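Local atomic coordinates of pyridoxamine 5'-phosphate oxidase-related, FMN-binding (Mycobacterium smegmatis, PDB entry 3F7E), a protein that probably binds the deazaflavin coenzyme F420 and uses it in reductions of carbon-carbon double bonds, aflatoxins being likely substrates. Residues Gln52-Ile57 and Glu84-Asp89. Residues are numbered along the deposited sequence; the frame is centred on the assembly and turned at random.
Sequences QKYRNI and EDIVPD
Ile-86 reaches from the strand to the helix with both of its branches, and each meets a different side chain one helical turn apart. The CG2 methyl of Ile-86 comes up to the edge of the Tyr-54 ring, close to the ring plane, 4.2 Å from Tyr-54 CE1. Ile-86 CD1, at the end of the other branch, meets Ile-57 CD1 methyl to methyl at 4.1 Å. No hydrogen bond crosses between 52-57 and 84-89; the contact is small and apolar, made on the helix side by one ring carbon of Tyr-54 and the end methyl of Ile-57. Tyr-54 does not aim its CB at the strand; with CG anti to the backbone N (chi1 173°) the ring nevertheless swings its far end nearer. Ile-57 does point at the strand, and it carries CG1 between the backbone N and the carbonyl carbon (chi1 58°), which brings CD1 forward.

The fold is the antiparallel beta-barrel of the FMN-binding split-barrel family, and here helix 52-59 packs beside the end of strand 76-88. The neighbouring strand 116-127 backs the contact: Ile-119 touches both isoleucines, and Val-117 also lies against Ile-86. Just before Ile-86, Glu-84 and Asp-85 both face Val-120 in a classic beta bulge.

Further out, the Tyr-54 hydroxyl hydrogen-bonds to Lys-58 NZ. On another side of the helix Gln-52 links its own neighbours: Gln-52 OE1 takes Arg-55 NE at 3.1 Å and Arg-55 NH1 at 2.9 Å, both from one face of the amide and well above its plane. The Gln-52 NE2 hydrogen points almost straight (178°) at Asn-56 OD1, 2.9 Å from NE2, while Asn-56 ND2 continues to Thr-22 OG1 on strand 18-23.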
# COMPACT_ATOMS: atom_id res chain seq x y z
N GLN A 52 -3.47 -14.35 7.54
CA GLN A 52 -2.09 -13.99 7.84
C GLN A 52 -1.96 -12.55 8.34
O GLN A 52 -1.12 -12.28 9.19
CB GLN A 52 -1.18 -14.19 6.62
CG GLN A 52 0.29 -14.04 6.94
CD GLN A 52 0.79 -15.05 7.98
OE1 GLN A 52 0.50 -16.26 7.89
NE2 GLN A 52 1.53 -14.55 8.97
N LYS A 53 -2.76 -11.63 7.79
CA LYS A 53 -2.64 -10.23 8.20
C LYS A 53 -2.86 -10.09 9.71
O LYS A 53 -2.17 -9.33 10.38
CB LYS A 53 -3.69 -9.35 7.49
CG LYS A 53 -3.92 -9.56 6.03
CD LYS A 53 -5.23 -8.90 5.63
CE LYS A 53 -5.63 -9.23 4.20
NZ LYS A 53 -6.86 -8.47 3.84
N TYR A 54 -3.82 -10.85 10.24
CA TYR A 54 -4.04 -10.87 11.68
C TYR A 54 -2.86 -11.44 12.45
O TYR A 54 -2.41 -10.86 13.44
CB TYR A 54 -5.33 -11.64 12.01
CG TYR A 54 -5.61 -11.88 13.47
CD1 TYR A 54 -6.28 -10.94 14.23
CD2 TYR A 54 -5.23 -13.07 14.08
CE1 TYR A 54 -6.55 -11.18 15.59
CE2 TYR A 54 -5.48 -13.32 15.41
CZ TYR A 54 -6.14 -12.37 16.16
OH TYR A 54 -6.39 -12.64 17.48
N ARG A 55 -2.36 -12.59 12.00
CA ARG A 55 -1.18 -13.17 12.64
C ARG A 55 0.02 -12.21 12.62
O ARG A 55 0.76 -12.13 13.59
CB ARG A 55 -0.81 -14.49 11.99
CG ARG A 55 -1.87 -15.53 12.19
CD ARG A 55 -1.45 -16.93 11.72
NE ARG A 55 -1.34 -17.08 10.27
CZ ARG A 55 -2.35 -17.38 9.44
NH1 ARG A 55 -2.11 -17.53 8.14
NH2 ARG A 55 -3.60 -17.53 9.90
N ASN A 56 0.16 -11.45 11.54
CA ASN A 56 1.27 -10.50 11.46
C ASN A 56 1.17 -9.49 12.60
O ASN A 56 2.17 -9.20 13.30
CB ASN A 56 1.26 -9.72 10.13
CG ASN A 56 1.57 -10.59 8.93
OD1 ASN A 56 2.03 -11.73 9.07
ND2 ASN A 56 1.33 -10.04 7.75
N ILE A 57 -0.02 -8.92 12.81
CA ILE A 57 -0.18 -7.84 13.80
C ILE A 57 -0.12 -8.38 15.23
O ILE A 57 0.32 -7.64 16.11
CB ILE A 57 -1.45 -6.99 13.52
CG1 ILE A 57 -2.71 -7.79 13.52
CG2 ILE A 57 -1.33 -6.24 12.22
CD1 ILE A 57 -3.96 -6.92 13.75
N GLU A 84 -3.31 -0.80 18.65
CA GLU A 84 -3.46 -0.69 20.11
C GLU A 84 -4.65 -1.44 20.68
O GLU A 84 -4.77 -1.59 21.89
CB GLU A 84 -3.50 0.78 20.53
CG GLU A 84 -4.69 1.52 20.03
CD GLU A 84 -4.81 2.94 20.64
OE1 GLU A 84 -5.91 3.52 20.59
OE2 GLU A 84 -3.82 3.47 21.20
N ASP A 85 -5.56 -1.90 19.81
CA ASP A 85 -6.66 -2.74 20.30
C ASP A 85 -7.15 -3.65 19.19
O ASP A 85 -7.02 -3.29 18.01
CB ASP A 85 -7.81 -1.87 20.86
CG ASP A 85 -8.64 -2.58 21.92
OD1 ASP A 85 -8.37 -3.77 22.21
OD2 ASP A 85 -9.58 -1.94 22.45
N ILE A 86 -7.75 -4.78 19.58
CA ILE A 86 -8.41 -5.70 18.66
C ILE A 86 -9.71 -6.09 19.38
O ILE A 86 -9.67 -6.67 20.48
CB ILE A 86 -7.55 -6.94 18.36
CG1 ILE A 86 -6.21 -6.52 17.75
CG2 ILE A 86 -8.35 -7.89 17.47
CD1 ILE A 86 -5.25 -7.69 17.55
N VAL A 87 -10.83 -5.73 18.77
CA VAL A 87 -12.14 -5.86 19.42
C VAL A 87 -12.99 -6.87 18.63
O VAL A 87 -13.23 -6.64 17.45
CB VAL A 87 -12.85 -4.49 19.53
CG1 VAL A 87 -14.24 -4.65 20.18
CG2 VAL A 87 -11.99 -3.54 20.32
N PRO A 88 -13.47 -7.95 19.26
CA PRO A 88 -14.35 -8.86 18.51
C PRO A 88 -15.58 -8.18 17.92
O PRO A 88 -16.21 -7.34 18.57
CB PRO A 88 -14.75 -9.92 19.55
CG PRO A 88 -13.57 -9.95 20.50
CD PRO A 88 -13.18 -8.47 20.62
N ASP A 89 -15.91 -8.57 16.68
CA ASP A 89 -17.07 -8.07 15.95
C ASP A 89 -17.91 -9.25 15.44
O ASP A 89 -18.16 -9.34 14.24
CB ASP A 89 -16.58 -7.23 14.75
CG ASP A 89 -17.70 -6.56 13.94
OD1 ASP A 89 -18.74 -6.16 14.52
OD2 ASP A 89 -17.48 -6.39 12.72